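PDB 3R87: putative uncharacterized protein from Photobacterium profundum, which probably hydrolyses acyl thioesters, as a hotdog-fold thioesterase of the 4-hydroxybenzoyl-CoA thioesterase family. Local coordinates for residues F72-D77 and V96-A101; T90-E95 and G108-V113; H53-A58 and R120-P125. One frame throughout, in Å; residues are numbered along the deposited sequence.

Contact 1: F72-D77 and V96-A101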
loop_
_atom_site.group_PDB
_atom_site.type_symbol
_atom_site.label_atom_id
_atom_site.label_comp_id
_atom_site.label_asym_id
_atom_site.label_seq_id
_atom_site.Cartn_x
_atom_site.Cartn_y
_atom_site.Cartn_z
ATOM N N PHE A 72 -14.199 0.521 8.237
ATOM C CA PHE A 72 -14.605 0.430 6.841
ATOM C C PHE A 72 -15.833 1.260 6.549
ATOM O O PHE A 72 -16.820 1.228 7.314
ATOM C CB PHE A 72 -14.887 -1.040 6.503
ATOM C CG PHE A 72 -15.422 -1.223 5.119
ATOM C CD1 PHE A 72 -14.677 -0.911 3.998
ATOM C CD2 PHE A 72 -16.700 -1.740 4.945
ATOM C CE1 PHE A 72 -15.191 -1.067 2.711
ATOM C CE2 PHE A 72 -17.205 -1.889 3.637
ATOM C CZ PHE A 72 -16.467 -1.571 2.552
ATOM N N ALA A 73 -15.779 1.950 5.423
ATOM C CA ALA A 73 -16.892 2.714 4.824
ATOM C C ALA A 73 -17.145 4.029 5.536
ATOM O O ALA A 73 -18.008 4.784 5.099
ATOM C CB ALA A 73 -18.166 1.864 4.687
ATOM N N GLU A 74 -16.408 4.373 6.580
ATOM C CA GLU A 74 -16.465 5.705 7.142
ATOM C C GLU A 74 -15.874 6.712 6.170
ATOM O O GLU A 74 -14.853 6.424 5.518
ATOM C CB GLU A 74 -15.794 5.770 8.503
ATOM C CG GLU A 74 -16.567 4.951 9.512
ATOM C CD GLU A 74 -16.041 4.911 10.921
ATOM O OE1 GLU A 74 -16.835 4.406 11.784
ATOM O OE2 GLU A 74 -14.862 5.179 11.194
ATOM N N ILE A 75 -16.459 7.906 6.135
ATOM C CA ILE A 75 -15.861 9.041 5.499
ATOM C C ILE A 75 -15.349 9.929 6.620
ATOM O O ILE A 75 -16.123 10.551 7.341
ATOM C CB ILE A 75 -16.779 9.786 4.537
ATOM C CG1 ILE A 75 -17.278 8.812 3.426
ATOM C CG2 ILE A 75 -15.988 10.960 3.921
ATOM C CD1 ILE A 75 -18.313 9.469 2.511
ATOM N N CYS A 76 -14.046 9.925 6.807
ATOM C CA CYS A 76 -13.410 10.728 7.844
ATOM C C CYS A 76 -13.051 12.075 7.301
ATOM O O CYS A 76 -12.994 12.317 6.088
ATOM C CB CYS A 76 -12.147 10.030 8.288
ATOM S SG CYS A 76 -12.465 8.504 9.191
ATOM N N ASP A 77 -12.871 13.032 8.218
ATOM C CA ASP A 77 -12.372 14.362 7.881
ATOM C C ASP A 77 -10.940 14.468 8.344
ATOM O O ASP A 77 -10.656 14.289 9.532
ATOM C CB ASP A 77 -13.232 15.417 8.575
ATOM C CG ASP A 77 -12.967 16.834 8.126
ATOM O OD1 ASP A 77 -12.311 17.062 7.113
ATOM O OD2 ASP A 77 -13.459 17.746 8.838
ATOM N N VAL A 96 -7.277 13.061 12.201
ATOM C CA VAL A 96 -8.367 12.299 11.582
ATOM C C VAL A 96 -9.553 12.307 12.502
ATOM O O VAL A 96 -9.448 11.878 13.661
ATOM C CB VAL A 96 -7.926 10.809 11.394
ATOM C CG1 VAL A 96 -9.084 10.015 10.817
ATOM C CG2 VAL A 96 -6.659 10.686 10.605
ATOM N N TRP A 97 -10.706 12.769 11.982
ATOM C CA TRP A 97 -11.940 12.793 12.777
ATOM C C TRP A 97 -12.960 11.844 12.121
ATOM O O TRP A 97 -13.356 12.035 10.943
ATOM C CB TRP A 97 -12.509 14.232 12.796
ATOM C CG TRP A 97 -11.728 15.092 13.749
ATOM C CD1 TRP A 97 -10.445 15.536 13.611
ATOM C CD2 TRP A 97 -12.177 15.595 15.003
ATOM N NE1 TRP A 97 -10.085 16.295 14.704
ATOM C CE2 TRP A 97 -11.141 16.325 15.569
ATOM C CE3 TRP A 97 -13.401 15.467 15.714
ATOM C CZ2 TRP A 97 -11.254 16.976 16.811
ATOM C CZ3 TRP A 97 -13.521 16.118 16.913
ATOM C CH2 TRP A 97 -12.473 16.861 17.450
ATOM N N ARG A 98 -13.410 10.872 12.887
ATOM C CA ARG A 98 -14.484 9.975 12.472
ATOM C C ARG A 98 -15.799 10.718 12.445
ATOM O O ARG A 98 -15.977 11.742 13.178
ATOM C CB ARG A 98 -14.598 8.777 13.373
ATOM C CG ARG A 98 -13.339 7.870 13.339
ATOM C CD ARG A 98 -13.403 6.755 14.313
ATOM N NE ARG A 98 -14.444 5.776 13.969
ATOM C CZ ARG A 98 -15.055 4.936 14.826
ATOM N NH1 ARG A 98 -14.769 4.943 16.146
ATOM N NH2 ARG A 98 -15.967 4.086 14.395
ATOM N N PRO A 99 -16.781 10.282 11.672
ATOM C CA PRO A 99 -18.066 11.029 11.580
ATOM C C PRO A 99 -18.729 11.181 12.911
ATOM O O PRO A 99 -18.964 10.232 13.646
ATOM C CB PRO A 99 -18.892 10.136 10.656
ATOM C CG PRO A 99 -18.021 9.183 10.065
ATOM C CD PRO A 99 -16.734 9.132 10.765
ATOM N N GLY A 100 -19.041 12.442 13.269
ATOM C CA GLY A 100 -19.728 12.729 14.526
ATOM C C GLY A 100 -18.875 12.642 15.789
ATOM O O GLY A 100 -19.419 12.842 16.886
ATOM N N ALA A 101 -17.579 12.370 15.675
ATOM C CA ALA A 101 -16.759 12.145 16.871
ATOM C C ALA A 101 -16.501 13.431 17.607
ATOM O O ALA A 101 -16.410 14.516 17.032
ATOM C CB ALA A 101 -15.412 11.557 16.433
#

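Contact 2: T90-E95 and G108-V113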
loop_
_atom_site.group_PDB
_atom_site.type_symbol
_atom_site.label_atom_id
_atom_site.label_comp_id
_atom_site.label_asym_id
_atom_site.label_seq_id
_atom_site.Cartn_x
_atom_site.Cartn_y
_atom_site.Cartn_z
ATOM N N THR A 90 8.335 23.709 7.879
ATOM C CA THR A 90 6.909 23.928 7.998
ATOM C C THR A 90 6.397 22.920 9.011
ATOM O O THR A 90 6.706 21.728 8.920
ATOM C CB THR A 90 6.179 23.812 6.647
ATOM O OG1 THR A 90 6.742 24.719 5.721
ATOM C CG2 THR A 90 4.722 24.290 6.831
ATOM N N LEU A 91 5.610 23.385 10.011
ATOM C CA LEU A 91 5.000 22.541 10.973
ATOM C C LEU A 91 3.545 22.323 10.646
ATOM O O LEU A 91 2.829 23.308 10.366
ATOM C CB LEU A 91 5.140 23.173 12.391
ATOM C CG LEU A 91 6.487 23.693 12.685
ATOM C CD1 LEU A 91 6.462 24.358 14.059
ATOM C CD2 LEU A 91 7.530 22.542 12.576
ATOM N N TRP A 92 3.095 21.107 10.656
ATOM C CA TRP A 92 1.731 20.750 10.343
ATOM C C TRP A 92 1.111 20.066 11.536
ATOM O O TRP A 92 1.735 19.176 12.153
ATOM C CB TRP A 92 1.676 19.843 9.131
ATOM C CG TRP A 92 2.278 20.383 7.883
ATOM C CD1 TRP A 92 3.577 20.350 7.496
ATOM C CD2 TRP A 92 1.573 21.023 6.799
ATOM N NE1 TRP A 92 3.706 20.925 6.263
ATOM C CE2 TRP A 92 2.501 21.339 5.795
ATOM C CE3 TRP A 92 0.208 21.293 6.555
ATOM C CZ2 TRP A 92 2.130 21.921 4.561
ATOM C CZ3 TRP A 92 -0.158 21.869 5.358
ATOM C CH2 TRP A 92 0.793 22.203 4.404
ATOM N N ARG A 93 -0.121 20.426 11.881
ATOM C CA ARG A 93 -0.948 19.703 12.809
ATOM C C ARG A 93 -2.034 19.037 11.988
ATOM O O ARG A 93 -2.772 19.741 11.282
ATOM C CB ARG A 93 -1.553 20.637 13.865
ATOM C CG ARG A 93 -2.552 19.960 14.771
ATOM C CD ARG A 93 -1.883 18.988 15.696
ATOM N NE ARG A 93 -2.808 18.512 16.708
ATOM C CZ ARG A 93 -2.461 18.249 17.958
ATOM N NH1 ARG A 93 -1.168 18.205 18.362
ATOM N NH2 ARG A 93 -3.435 17.915 18.783
ATOM N N GLN A 94 -2.179 17.717 12.069
ATOM C CA GLN A 94 -3.125 17.005 11.267
ATOM C C GLN A 94 -3.878 16.028 12.115
ATOM O O GLN A 94 -3.286 15.353 12.988
ATOM C CB GLN A 94 -2.471 16.322 10.054
ATOM C CG GLN A 94 -1.669 17.316 9.232
ATOM C CD GLN A 94 -1.240 16.750 7.909
ATOM O OE1 GLN A 94 -0.098 16.279 7.778
ATOM N NE2 GLN A 94 -2.144 16.730 6.944
ATOM N N GLU A 95 -5.186 15.902 11.911
ATOM C CA GLU A 95 -6.009 15.062 12.724
ATOM C C GLU A 95 -7.033 14.332 11.882
ATOM O O GLU A 95 -7.606 14.904 10.959
ATOM C CB GLU A 95 -6.762 15.872 13.804
ATOM C CG GLU A 95 -5.776 16.636 14.708
ATOM C CD GLU A 95 -6.407 17.416 15.813
ATOM O OE1 GLU A 95 -7.669 17.467 15.905
ATOM O OE2 GLU A 95 -5.640 18.009 16.618
ATOM N N GLY A 108 -1.372 13.908 14.358
ATOM C CA GLY A 108 0.015 13.987 13.926
ATOM C C GLY A 108 0.528 15.398 14.033
ATOM O O GLY A 108 -0.138 16.366 13.611
ATOM N N ASP A 109 1.740 15.530 14.561
ATOM C CA ASP A 109 2.533 16.739 14.480
ATOM C C ASP A 109 3.674 16.449 13.521
ATOM O O ASP A 109 4.515 15.559 13.804
ATOM C CB ASP A 109 3.109 17.135 15.858
ATOM C CG ASP A 109 2.061 17.440 16.889
ATOM O OD1 ASP A 109 1.188 18.238 16.592
ATOM O OD2 ASP A 109 2.164 16.889 18.041
ATOM N N ILE A 110 3.686 17.093 12.370
ATOM C CA ILE A 110 4.584 16.788 11.271
ATOM C C ILE A 110 5.485 17.945 10.982
ATOM O O ILE A 110 5.028 19.103 10.953
ATOM C CB ILE A 110 3.806 16.351 10.022
ATOM C CG1 ILE A 110 3.372 14.874 10.045
ATOM C CG2 ILE A 110 4.633 16.628 8.777
ATOM C CD1 ILE A 110 2.714 14.398 10.824
ATOM N N GLU A 111 6.765 17.727 10.812
ATOM C CA GLU A 111 7.705 18.738 10.401
ATOM C C GLU A 111 8.181 18.426 9.016
ATOM O O GLU A 111 8.688 17.304 8.765
ATOM C CB GLU A 111 8.908 18.810 11.324
ATOM C CG GLU A 111 8.600 19.027 12.710
ATOM C CD GLU A 111 9.820 19.339 13.585
ATOM O OE1 GLU A 111 11.012 19.276 13.116
ATOM O OE2 GLU A 111 9.581 19.566 14.795
ATOM N N MET A 112 8.064 19.363 8.106
ATOM C CA MET A 112 8.343 19.212 6.704
ATOM C C MET A 112 9.532 20.109 6.310
ATOM O O MET A 112 9.582 21.272 6.762
ATOM C CB MET A 112 7.078 19.740 5.969
ATOM C CG MET A 112 7.133 19.671 4.467
ATOM S SD MET A 112 5.726 20.284 3.571
ATOM C CE MET A 112 5.778 21.925 3.569
ATOM N N VAL A 113 10.379 19.611 5.418
ATOM C CA VAL A 113 11.447 20.388 4.778
ATOM C C VAL A 113 11.282 20.264 3.257
ATOM O O VAL A 113 10.535 19.473 2.740
ATOM C CB VAL A 113 12.792 19.845 5.229
ATOM C CG1 VAL A 113 12.931 20.036 6.730
ATOM C CG2 VAL A 113 12.999 18.352 4.897
HETATM O O HOH W 1 8.863 23.292 4.498
HETATM O O HOH W 2 1.984 20.347 14.974
HETATM O O HOH W 3 0.957 17.684 20.358
#

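Contact 3: H53-A58 and R120-P125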
loop_
_atom_site.group_PDB
_atom_site.type_symbol
_atom_site.label_atom_id
_atom_site.label_comp_id
_atom_site.label_asym_id
_atom_site.label_seq_id
_atom_site.Cartn_x
_atom_site.Cartn_y
_atom_site.Cartn_z
ATOM N N HIS A 53 11.804 22.258 -11.471
ATOM C CA HIS A 53 12.913 22.671 -10.613
ATOM C C HIS A 53 13.475 21.511 -9.858
ATOM O O HIS A 53 14.530 21.735 -9.206
ATOM C CB HIS A 53 12.532 23.840 -9.637
ATOM C CG HIS A 53 12.003 25.012 -10.374
ATOM N ND1 HIS A 53 12.836 25.934 -10.988
ATOM C CD2 HIS A 53 10.741 25.323 -10.749
ATOM C CE1 HIS A 53 12.098 26.809 -11.645
ATOM N NE2 HIS A 53 10.825 26.462 -11.518
ATOM N N GLY A 54 12.873 20.311 -9.894
ATOM C CA GLY A 54 13.430 19.122 -9.125
ATOM C C GLY A 54 13.433 19.339 -7.627
ATOM O O GLY A 54 14.296 18.767 -6.921
ATOM N N LEU A 55 12.514 20.208 -7.158
ATOM C CA LEU A 55 12.294 20.418 -5.691
ATOM C C LEU A 55 11.116 19.708 -5.273
ATOM O O LEU A 55 10.051 19.678 -5.966
ATOM C CB LEU A 55 12.194 21.917 -5.359
ATOM C CG LEU A 55 13.492 22.725 -5.659
ATOM C CD1 LEU A 55 13.217 24.186 -5.156
ATOM C CD2 LEU A 55 14.801 22.204 -5.054
ATOM N N GLY A 56 11.139 19.158 -4.084
ATOM C CA GLY A 56 9.939 18.546 -3.528
ATOM C C GLY A 56 10.057 18.583 -1.975
ATOM O O GLY A 56 11.060 19.043 -1.431
ATOM N N PHE A 57 8.980 18.200 -1.324
ATOM C CA PHE A 57 9.001 18.248 0.193
ATOM C C PHE A 57 9.202 16.862 0.751
ATOM O O PHE A 57 8.871 15.860 0.097
ATOM C CB PHE A 57 7.709 18.864 0.624
ATOM C CG PHE A 57 7.612 20.275 0.216
ATOM C CD1 PHE A 57 8.179 21.250 0.990
ATOM C CD2 PHE A 57 6.928 20.635 -0.894
ATOM C CE1 PHE A 57 8.091 22.562 0.586
ATOM C CE2 PHE A 57 6.864 21.968 -1.263
ATOM C CZ PHE A 57 7.509 22.918 -0.537
ATOM N N ALA A 58 9.736 16.869 2.001
ATOM C CA ALA A 58 10.000 15.634 2.724
ATOM C C ALA A 58 9.579 15.793 4.143
ATOM O O ALA A 58 9.747 16.878 4.755
ATOM C CB ALA A 58 11.464 15.233 2.590
ATOM N N ARG A 120 19.681 18.192 -0.490
ATOM C CA ARG A 120 20.024 19.437 0.192
ATOM C C ARG A 120 18.786 20.236 0.553
ATOM O O ARG A 120 17.835 20.414 -0.306
ATOM C CB ARG A 120 20.941 20.274 -0.688
ATOM C CG ARG A 120 22.225 19.457 -1.046
ATOM C CD ARG A 120 23.219 20.271 -1.957
ATOM N NE ARG A 120 22.543 20.618 -3.241
ATOM C CZ ARG A 120 23.126 20.917 -4.411
ATOM N NH1 ARG A 120 24.436 20.973 -4.531
ATOM N NH2 ARG A 120 22.352 21.197 -5.465
ATOM N N LEU A 121 18.765 20.797 1.766
ATOM C CA LEU A 121 17.651 21.599 2.251
ATOM C C LEU A 121 17.577 22.887 1.497
ATOM O O LEU A 121 18.600 23.542 1.243
ATOM C CB LEU A 121 17.782 21.970 3.745
ATOM C CG LEU A 121 17.719 20.876 4.792
ATOM C CD1 LEU A 121 18.130 21.557 6.160
ATOM C CD2 LEU A 121 16.327 20.275 4.853
ATOM N N GLN A 122 16.361 23.277 1.166
ATOM C CA GLN A 122 16.155 24.493 0.389
ATOM C C GLN A 122 15.073 25.281 1.136
ATOM O O GLN A 122 14.157 24.717 1.783
ATOM C CB GLN A 122 15.604 24.227 -1.029
ATOM C CG GLN A 122 16.578 23.340 -1.841
ATOM C CD GLN A 122 17.920 23.995 -2.149
ATOM O OE1 GLN A 122 18.985 23.284 -2.245
ATOM N NE2 GLN A 122 17.901 25.301 -2.303
ATOM N N PRO A 123 15.048 26.588 0.990
ATOM C CA PRO A 123 13.916 27.408 1.589
ATOM C C PRO A 123 12.546 27.005 0.877
ATOM O O PRO A 123 12.555 26.664 -0.302
ATOM C CB PRO A 123 14.286 28.853 1.191
ATOM C CG PRO A 123 15.783 28.762 1.060
ATOM C CD PRO A 123 16.049 27.451 0.315
ATOM N N VAL A 124 11.423 27.118 1.575
ATOM C CA VAL A 124 10.097 26.868 0.924
ATOM C C VAL A 124 9.899 27.926 -0.157
ATOM O O VAL A 124 9.988 29.105 0.122
ATOM C CB VAL A 124 8.868 26.953 1.835
ATOM C CG1 VAL A 124 7.563 26.652 1.069
ATOM C CG2 VAL A 124 8.998 26.053 3.063
ATOM N N PRO A 125 9.657 27.536 -1.433
ATOM C CA PRO A 125 9.500 28.565 -2.485
ATOM C C PRO A 125 8.358 29.500 -2.184
ATOM O O PRO A 125 7.283 29.101 -1.733
ATOM C CB PRO A 125 9.260 27.705 -3.727
ATOM C CG PRO A 125 9.934 26.389 -3.445
ATOM C CD PRO A 125 9.650 26.144 -1.960
#

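Contact 1: F72-D77 and V96-A101
E74 and R98 form a salt bridge next to a short antiparallel backbone pairing. From the backbone outward, E74 CB lies 4.2 Å from CD of the P99 ring, a loose apolar contact. CG is anti to the carbonyl carbon (chi1 -66°), and the chain is extended beyond it. The carboxylate carbon CD lies at the edge of the R98 guanidinium, in its plane. At the tip, OE1 takes a hydrogen bond from R98 NH2 at 2.8 Å through its syn lone pair. OE2 takes one from R98 NE at 2.9 Å, also on the syn side but tilted out of the carboxylate plane. The guanidinium thus grips side-on, with one nitrogen to each oxygen. The two flat groups are only 28° apart, and two bonds limit their rotation. R98 bends at chi3 (67°), which turns NE back from an extended course. D68 binds R98 NH1, so the arginine charge has a second acidic partner. E71 N also bonds to E74 OE2.

D77 and W97 are an antiparallel hydrogen-bonded pair. D77 N meets W97 O at 2.9 Å, and W97 N meets D77 O at 2.9 Å. Next to this pair, in one of two C76 conformers, C76 CB touches V96 CG1 at 4.0 Å. One residue before C76, the backbone oxygen I75 O lies 3.6 Å from P99 CG. R98 to A101 form a type II beta turn. The contact marks the open end of the hairpin of strands 75-85 and 89-97, where strand 75-85 begins and strand 89-97 ends in the hotdog sheet.

Contact 2: T90-E95 and G108-V113
R93 CG stands anti to the backbone N (chi1 174°), and the chain then bends at chi2 (70°). D109 CG lies anti to its own carbonyl carbon. The two side chains run side by side and point the same way. R93 NH1 reaches D109 OD1 at 2.9 Å in a salt bridge, on the syn side of the oxygen and in the guanidinium plane. A water accepts from NH1 and donates to D109 OD2 at 2.7 Å, which closes a second route between the groups. The other edge of the guanidinium is taken by E95, whose OE2 accepts from both R93 NE, at 2.9 Å, and R93 NH2. R93 is therefore shared by two carboxylates, and its charge probably offsets their repulsion. L91 CD2 rests on E111 CG at 3.7 Å, on this same face.

The opposite face carries W92, I110 and M112. In one of two I110 conformers, CG2 touches W92 CD1 at 4.1 Å. In one of two M112 conformers, its sulfur lies oblique to the indole in a Met-aromatic contact, with a weak bond from W92 NE1 to SD. Helix 28-41 packs here, with R37 and V40 on W92.

Paired backbone bonds join T90 with M112, W92 with I110 and Q94 with G108. This is a regular antiparallel pairing in the central sheet, the part of a hotdog fold that wraps its long helix.

Contact 3: H53-A58 and R120-P125
L55 and F57 meet Q122, V124 and P125 through apolar contacts, and no hydrogen bond joins the two segments. The aliphatic contacts come from L55. Its CG lies anti to the carbonyl carbon (chi1 -63°). The CD2 branch touches Q122 CG at 3.8 Å, where the two side chains cross at about a right angle. Q122 bends at chi2, just beyond that CG. The other leucine branch, CD1, approaches P125 CG at 4.3 Å. L55 thus divides its two methyls between Q122 and the proline. It also packs on L49 of helix 43-53.

The segments occupy the margin of the hotdog fold. G54 follows helix 43-53 with a positive phi, and the chain then enters strand 56-66. On the other segment, P125 is the N-cap residue of helix 126-133. The contact therefore brings together the links between sheet and helices. Both segments also bond to strand 106-115: A58 pairs with V113, and Q122 with C114.

The aromatic contacts come from the tip of F57. V124 CG1 meets F57 CZ at 4.1 Å, at the edge of the ring and near its plane. These side chains cross at about a right angle. P125 CD lies 4.1 Å from the same F57 CZ, oblique to the ring and tip to tip with it. L46, L49 and I128 add further apolar neighbours to F57.

H53, just before G54, and D127, whose side chain lies about 5 Å from that of P125, are magnesium ligands observed for this protein. No magnesium is bound to this chain here.

All three contacts reach one antiparallel sheet. Contacts 1 and 2 share strand 89-97, and their segments adjoin in sequence, with centres about 20 Å apart. The pairings run from strand 75-85 to 89-97 and on to 106-115, so the two contacts lie on neighbouring strand pairs. Their segments alternate along the chain. Contact 3 spans both, since 53-58 precedes them and 120-125 follows them. The centres of contacts 2 and 3 are about 16 Å apart, and the two touch. The centres of contacts 1 and 3 are about 33 Å apart, on opposite sides of the chain's centre. The sheet runs from the hairpin's open end to the region where helix 43-53, ending at the magnesium ligand H53, leads into strand 56-66.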